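Long-range contacts in KLLA0C04147p (Kluyveromyces lactis, PDB 5H2D), which probably binds and transfers sterols, and is captured here through its OSBP-related (ORD) domain with ergosterol bound: residues Ser109-Val114 / Trp318-Arg323; Glu78-Ala83 / Ala103-Ser108. All coordinates share one frame; numbering follows the deposited sequence.

Contact 1: Ser109-Val114 / Trp318-Arg323; sequences SYASTV and WHVNER. With ERG (ergosterol), chain B.
Arg323 reaches across to the turn after helix 95-108 and ends on the carbonyl of Val114. Its CG stands anti to the backbone N (chi1 -169°), and the chain then runs extended through CG and CD to NE. CD passes 3.4 Å from the oxygen of water 1. The polar work is left to the tip. NH2 donates to Val114 O at 2.7 Å, nearly along the C=O axis although the oxygen lies 18° out of the guanidinium plane, and is hydrogen-bonded to Asn329 O as well. NH1 adds a weak bond to Val114 O at 3.1 Å, so one carbonyl is gripped by both terminal nitrogens. NH1 also donates to water 1, which lies in the guanidinium plane at its edge, 2.9 Å from NH1, and passes a hydrogen bond on to Ala111 O. Arginine suits this place because a long, extended chain carries two terminal nitrogens to the carbonyl just after the 3-10 segment 111-113, and one of them reaches Ala111 O through a water.

Below these bonds the packing is apolar. Ala111 CB points into the strand side, meeting Val320 CG2 at 3.6 Å and lying in the plane of the indole of Trp318, at its edge, 3.9 Å from CH2. The small methyl of alanine suits a place so close to both the valine methyl and the indole edge. On the far side of the turn, Tyr110 CE1 lies 3.7 Å from C2 of ergosterol.

The whole joins the exit of helix 95-108 to the end of strand 314-319, which pairs with strand 276-281. Trp318 packs on Ile104 of that helix, and Thr113 touches Val220 of strand 219-230.

Contact 2: Glu78-Ala83 / Ala103-Ser108; sequences EDLEYA and AIFTVS
Asp79 sets its carbonyl oxygen against the ring of Phe105, 3.2 Å from CE1, within a loop that holds a short 3-10 segment and a type I beta turn (Leu80 to Ala83). This loop links helix 72-77 to helix 84-90 and packs on the last turns of helix 95-108, inside the sterol-binding ORD domain. The carboxylate of Asp79 looks elsewhere, salt-bridged to Lys205 and about 3 Å from ergosterol, so this residue joins the pocket to the core. Leu80 starts away from the helix, but its CD2 turns back to the edge of the Phe105 ring, 4.4 Å from CZ. Tyr82 follows, laying CB and the CD2 side of its ring on Ser108. CE2 lies 3.3 Å from Ser108 O, and a residue as small as serine lets the tyrosine come this close. Tyr82 O sits in the plane of the Phe105 ring, at its edge by CD1. Ala83 completes the surround, its CA 3.9 Å from CE1.

CG of Phe105, anti to the backbone N (chi1 168°), starts the ring toward the turn; a flat apolar group suits a site with Tyr82 O at its edge, Asp79 O coming in obliquely, and the alkyl groups of Leu80 and Ala83 close by. An alanine here would probably open a gap beneath the turn, leaving Leu80 CD2 and Ala83 without their aromatic neighbour.

Two waters bridge polar atoms of the two segments. Water 3, over the rim of one Phe105 face, donates to both Asp79 O and Phe105 O. Water 2 accepts from Tyr82 N and donates to Asp79 O and, at 2.8 Å, to Ser108 OG. That hydroxyl in turn donates to Phe105 O at 2.7 Å, tilted 23° from the carbonyl plane and on the same face as Ser108 N.

Contact 1 and contact 2 are consecutive in the chain, Ser109 following directly on Ser108, and their centres lie 9 Å apart. The turn 78-83 also touches segment 318-323, the end of strand 314-319 and the loop after it: Tyr82 OH lies 2.8 Å from Asn321 N, a probable hydrogen bond, and Glu81 OE2 is 3.0 Å from Asn321 ND2. The rings of Trp318 and Tyr82 also meet in a T-shaped stack, with Trp318 NE1 3.3 Å from Tyr82 CD1. Each contact also lends one residue to the ergosterol pocket, Tyr110 from contact 1 and Asp79 from contact 2. Lys205, hydrogen-bonded to the sterol, pairs with Asp79 and packs against Tyr110, thus relating both contacts at the ligand.

Contact 1: Ser109-Val114 / Trp318-Arg323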
loop_
_atom_site.group_PDB
_atom_site.type_symbol
_atom_site.label_atom_id
_atom_site.label_comp_id
_atom_site.label_asym_id
_atom_site.label_seq_id
_atom_site.Cartn_x
_atom_site.Cartn_y
_atom_site.Cartn_z
ATOM N N SER A 109 4.025 6.975 -1.995
ATOM C CA SER A 109 3.735 6.177 -0.808
ATOM C C SER A 109 4.981 5.769 -0.029
ATOM O O SER A 109 4.867 5.002 0.942
ATOM C CB SER A 109 2.934 4.937 -1.193
ATOM O OG SER A 109 3.449 4.376 -2.381
ATOM N N TYR A 110 6.155 6.293 -0.375
ATOM C CA TYR A 110 7.358 5.898 0.347
ATOM C C TYR A 110 7.775 6.877 1.436
ATOM O O TYR A 110 8.485 6.476 2.365
ATOM C CB TYR A 110 8.505 5.615 -0.661
ATOM C CG TYR A 110 8.110 4.328 -1.321
ATOM C CD1 TYR A 110 8.282 3.117 -0.656
ATOM C CD2 TYR A 110 7.394 4.331 -2.511
ATOM C CE1 TYR A 110 7.821 1.950 -1.183
ATOM C CE2 TYR A 110 6.922 3.155 -3.048
ATOM C CZ TYR A 110 7.134 1.966 -2.375
ATOM O OH TYR A 110 6.645 0.798 -2.888
ATOM N N ALA A 111 7.277 8.113 1.417
ATOM C CA ALA A 111 7.594 9.024 2.511
ATOM C C ALA A 111 7.144 8.461 3.848
ATOM O O ALA A 111 7.819 8.644 4.868
ATOM C CB ALA A 111 6.945 10.385 2.285
ATOM N N SER A 112 5.999 7.780 3.866
ATOM C CA SER A 112 5.441 7.257 5.107
ATOM C C SER A 112 6.263 6.124 5.705
ATOM O O SER A 112 6.014 5.765 6.855
ATOM C CB SER A 112 4.010 6.763 4.876
ATOM O OG SER A 112 3.997 5.720 3.920
ATOM N N THR A 113 7.232 5.570 4.972
ATOM C CA THR A 113 8.038 4.473 5.517
ATOM C C THR A 113 9.177 4.967 6.406
ATOM O O THR A 113 9.699 4.193 7.221
ATOM C CB THR A 113 8.609 3.589 4.392
ATOM O OG1 THR A 113 9.580 4.304 3.612
ATOM C CG2 THR A 113 7.505 3.088 3.473
ATOM N N VAL A 114 9.553 6.238 6.293
ATOM C CA VAL A 114 10.654 6.761 7.093
ATOM C C VAL A 114 10.281 6.753 8.571
ATOM O O VAL A 114 9.123 6.978 8.948
ATOM C CB VAL A 114 11.013 8.174 6.608
ATOM C CG1 VAL A 114 12.146 8.744 7.434
ATOM C CG2 VAL A 114 11.405 8.119 5.143
ATOM N N TRP A 318 4.037 16.715 -6.228
ATOM C CA TRP A 318 3.742 16.044 -4.967
ATOM C C TRP A 318 4.615 16.596 -3.847
ATOM O O TRP A 318 5.801 16.866 -4.050
ATOM C CB TRP A 318 3.950 14.526 -5.102
ATOM C CG TRP A 318 3.922 13.838 -3.780
ATOM C CD1 TRP A 318 2.813 13.472 -3.068
ATOM C CD2 TRP A 318 5.052 13.478 -2.981
ATOM N NE1 TRP A 318 3.186 12.906 -1.873
ATOM C CE2 TRP A 318 4.555 12.891 -1.797
ATOM C CE3 TRP A 318 6.433 13.590 -3.150
ATOM C CZ2 TRP A 318 5.394 12.407 -0.794
ATOM C CZ3 TRP A 318 7.270 13.110 -2.149
ATOM C CH2 TRP A 318 6.742 12.532 -0.985
ATOM N N HIS A 319 4.025 16.750 -2.660
ATOM C CA HIS A 319 4.779 17.092 -1.463
ATOM C C HIS A 319 4.254 16.277 -0.292
ATOM O O HIS A 319 3.051 16.026 -0.198
ATOM C CB HIS A 319 4.673 18.590 -1.132
ATOM C CG HIS A 319 5.676 19.058 -0.122
ATOM N ND1 HIS A 319 5.595 18.732 1.218
ATOM C CD2 HIS A 319 6.784 19.826 -0.257
ATOM C CE1 HIS A 319 6.608 19.281 1.863
ATOM N NE2 HIS A 319 7.347 19.946 0.992
ATOM N N VAL A 320 5.162 15.887 0.606
ATOM C CA VAL A 320 4.795 15.059 1.752
ATOM C C VAL A 320 3.861 15.824 2.681
ATOM O O VAL A 320 4.004 17.041 2.885
ATOM C CB VAL A 320 6.061 14.590 2.490
ATOM C CG1 VAL A 320 6.772 15.763 3.137
ATOM C CG2 VAL A 320 5.720 13.525 3.536
ATOM N N ASN A 321 2.895 15.109 3.255
ATOM C CA ASN A 321 2.027 15.680 4.270
ATOM C C ASN A 321 2.827 16.029 5.518
ATOM O O ASN A 321 3.839 15.394 5.837
ATOM C CB ASN A 321 0.905 14.699 4.630
ATOM C CG ASN A 321 -0.153 14.599 3.547
ATOM O OD1 ASN A 321 -0.510 15.600 2.929
ATOM N ND2 ASN A 321 -0.654 13.392 3.301
ATOM N N GLU A 322 2.353 17.047 6.237
ATOM C CA GLU A 322 2.914 17.332 7.550
ATOM C C GLU A 322 2.696 16.137 8.468
ATOM O O GLU A 322 1.671 15.447 8.401
ATOM C CB GLU A 322 2.287 18.593 8.150
ATOM C CG GLU A 322 0.971 18.360 8.857
ATOM C CD GLU A 322 0.382 19.641 9.426
ATOM O OE1 GLU A 322 -0.821 19.641 9.776
ATOM O OE2 GLU A 322 1.121 20.648 9.518
ATOM N N ARG A 323 3.678 15.883 9.323
ATOM C CA ARG A 323 3.751 14.641 10.085
ATOM C C ARG A 323 3.932 14.976 11.556
ATOM O O ARG A 323 5.060 15.149 12.036
ATOM C CB ARG A 323 4.883 13.762 9.574
ATOM C CG ARG A 323 4.868 12.370 10.123
ATOM C CD ARG A 323 5.690 11.468 9.225
ATOM N NE ARG A 323 6.031 10.246 9.922
ATOM C CZ ARG A 323 6.757 9.257 9.407
ATOM N NH1 ARG A 323 7.225 9.319 8.162
ATOM N NH2 ARG A 323 7.002 8.197 10.148
HETATM C C1 ERG B . 6.559 -0.601 1.534
HETATM C C2 ERG B . 5.370 -0.081 0.730
HETATM C C3 ERG B . 4.607 -1.279 0.228
HETATM C C4 ERG B . 4.120 -2.130 1.402
HETATM C C5 ERG B . 5.179 -2.471 2.309
HETATM C C6 ERG B . 5.119 -3.683 2.983
HETATM C C7 ERG B . 6.072 -4.070 3.939
HETATM C C8 ERG B . 7.138 -3.227 4.267
HETATM C C9 ERG B . 7.359 -2.081 3.448
HETATM C C10 ERG B . 6.129 -1.495 2.706
HETATM C C11 ERG B . 8.233 -0.948 4.137
HETATM C C12 ERG B . 9.371 -1.505 4.998
HETATM C C13 ERG B . 8.766 -2.506 6.005
HETATM C C14 ERG B . 8.209 -3.660 5.141
HETATM C C15 ERG B . 7.885 -4.705 6.189
HETATM C C16 ERG B . 9.038 -4.574 7.225
HETATM C C17 ERG B . 9.812 -3.297 6.797
HETATM C C18 ERG B . 7.719 -1.860 6.940
HETATM C C19 ERG B . 5.340 -0.645 3.741
HETATM C C20 ERG B . 10.439 -2.641 8.048
HETATM C C21 ERG B . 11.161 -1.327 7.774
HETATM C C22 ERG B . 11.439 -3.652 8.593
HETATM C C23 ERG B . 11.209 -4.309 9.917
HETATM C C24 ERG B . 12.210 -5.346 10.426
HETATM C C25 ERG B . 12.433 -5.109 11.926
HETATM C C26 ERG B . 13.024 -3.707 12.111
HETATM C C27 ERG B . 13.422 -6.115 12.539
HETATM C C28 ERG B . 11.598 -6.708 10.163
HETATM O O1 ERG B . 3.467 -0.852 -0.601
HETATM O O HOH W 1 7.487 11.542 6.296
#

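Contact 2: Glu78-Ala83 / Ala103-Ser108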
loop_
_atom_site.group_PDB
_atom_site.type_symbol
_atom_site.label_atom_id
_atom_site.label_comp_id
_atom_site.label_asym_id
_atom_site.label_seq_id
_atom_site.Cartn_x
_atom_site.Cartn_y
_atom_site.Cartn_z
ATOM N N GLU A 78 -1.630 2.148 2.777
ATOM C CA GLU A 78 -0.942 3.428 2.707
ATOM C C GLU A 78 -0.498 3.782 1.288
ATOM O O GLU A 78 -0.064 4.917 1.065
ATOM C CB GLU A 78 0.245 3.433 3.685
ATOM C CG GLU A 78 -0.225 3.348 5.150
ATOM C CD GLU A 78 0.893 3.470 6.185
ATOM O OE1 GLU A 78 1.659 4.463 6.158
ATOM O OE2 GLU A 78 0.987 2.583 7.062
ATOM N N ASP A 79 -0.610 2.851 0.329
ATOM C CA ASP A 79 -0.473 3.205 -1.085
ATOM C C ASP A 79 -1.402 4.348 -1.454
ATOM O O ASP A 79 -1.125 5.107 -2.396
ATOM C CB ASP A 79 -0.834 2.036 -2.012
ATOM C CG ASP A 79 0.191 0.928 -2.056
ATOM O OD1 ASP A 79 1.346 1.101 -1.595
ATOM O OD2 ASP A 79 -0.204 -0.147 -2.579
ATOM N N LEU A 80 -2.512 4.473 -0.739
ATOM C CA LEU A 80 -3.584 5.386 -1.120
ATOM C C LEU A 80 -3.470 6.764 -0.489
ATOM O O LEU A 80 -4.366 7.593 -0.702
ATOM C CB LEU A 80 -4.934 4.768 -0.739
ATOM C CG LEU A 80 -5.186 3.404 -1.376
ATOM C CD1 LEU A 80 -6.559 2.895 -0.987
ATOM C CD2 LEU A 80 -5.032 3.499 -2.900
ATOM N N GLU A 81 -2.410 7.040 0.282
ATOM C CA GLU A 81 -2.363 8.290 1.036
ATOM C C GLU A 81 -2.530 9.500 0.122
ATOM O O GLU A 81 -3.216 10.465 0.480
ATOM C CB GLU A 81 -1.052 8.403 1.819
ATOM C CG GLU A 81 -0.968 9.682 2.630
ATOM C CD GLU A 81 0.248 9.725 3.561
ATOM O OE1 GLU A 81 0.994 8.725 3.647
ATOM O OE2 GLU A 81 0.468 10.768 4.209
ATOM N N TYR A 82 -1.913 9.469 -1.055
ATOM C CA TYR A 82 -1.966 10.592 -1.993
ATOM C C TYR A 82 -2.739 10.226 -3.258
ATOM O O TYR A 82 -2.360 10.600 -4.367
ATOM C CB TYR A 82 -0.554 11.060 -2.336
ATOM C CG TYR A 82 0.255 11.440 -1.107
ATOM C CD1 TYR A 82 0.200 12.730 -0.580
ATOM C CD2 TYR A 82 1.076 10.511 -0.471
ATOM C CE1 TYR A 82 0.935 13.093 0.546
ATOM C CE2 TYR A 82 1.822 10.866 0.648
ATOM C CZ TYR A 82 1.740 12.144 1.164
ATOM O OH TYR A 82 2.485 12.475 2.276
ATOM N N ALA A 83 -3.828 9.476 -3.098
ATOM C CA ALA A 83 -4.625 9.013 -4.225
ATOM C C ALA A 83 -5.278 10.150 -5.010
ATOM O O ALA A 83 -5.732 9.900 -6.132
ATOM C CB ALA A 83 -5.697 8.035 -3.735
ATOM N N ALA A 103 2.840 7.731 -12.319
ATOM C CA ALA A 103 4.178 7.418 -11.830
ATOM C C ALA A 103 4.449 8.102 -10.503
ATOM O O ALA A 103 4.988 7.492 -9.573
ATOM C CB ALA A 103 5.229 7.844 -12.854
ATOM N N ILE A 104 4.125 9.390 -10.414
ATOM C CA ILE A 104 4.405 10.079 -9.164
ATOM C C ILE A 104 3.512 9.540 -8.053
ATOM O O ILE A 104 3.955 9.423 -6.906
ATOM C CB ILE A 104 4.305 11.599 -9.367
ATOM C CG1 ILE A 104 5.463 12.031 -10.275
ATOM C CG2 ILE A 104 4.381 12.329 -8.032
ATOM C CD1 ILE A 104 5.368 13.439 -10.824
ATOM N N PHE A 105 2.283 9.117 -8.376
ATOM C CA PHE A 105 1.504 8.372 -7.386
ATOM C C PHE A 105 2.268 7.156 -6.856
ATOM O O PHE A 105 2.249 6.885 -5.646
ATOM C CB PHE A 105 0.161 7.930 -7.968
ATOM C CG PHE A 105 -0.561 6.929 -7.104
ATOM C CD1 PHE A 105 -1.250 7.340 -5.972
ATOM C CD2 PHE A 105 -0.541 5.576 -7.420
ATOM C CE1 PHE A 105 -1.905 6.404 -5.159
ATOM C CE2 PHE A 105 -1.202 4.647 -6.632
ATOM C CZ PHE A 105 -1.884 5.058 -5.498
ATOM N N THR A 106 2.913 6.382 -7.737
ATOM C CA THR A 106 3.607 5.188 -7.247
ATOM C C THR A 106 4.779 5.543 -6.342
ATOM O O THR A 106 5.145 4.738 -5.474
ATOM C CB THR A 106 4.100 4.290 -8.398
ATOM O OG1 THR A 106 5.253 4.862 -9.033
ATOM C CG2 THR A 106 2.994 4.052 -9.436
ATOM N N VAL A 107 5.343 6.741 -6.498
ATOM C CA VAL A 107 6.458 7.186 -5.670
ATOM C C VAL A 107 5.976 7.763 -4.348
ATOM O O VAL A 107 6.693 7.702 -3.337
ATOM C CB VAL A 107 7.285 8.221 -6.458
ATOM C CG1 VAL A 107 8.336 8.880 -5.566
ATOM C CG2 VAL A 107 7.917 7.571 -7.688
ATOM N N SER A 108 4.750 8.290 -4.327
ATOM C CA SER A 108 4.266 9.093 -3.212
ATOM C C SER A 108 4.100 8.294 -1.925
ATOM O O SER A 108 4.003 8.899 -0.860
ATOM C CB SER A 108 2.928 9.731 -3.586
ATOM O OG SER A 108 1.894 8.762 -3.715
HETATM O O HOH W 2 -0.005 7.606 -1.962
HETATM O O HOH W 3 1.295 4.691 -4.089
#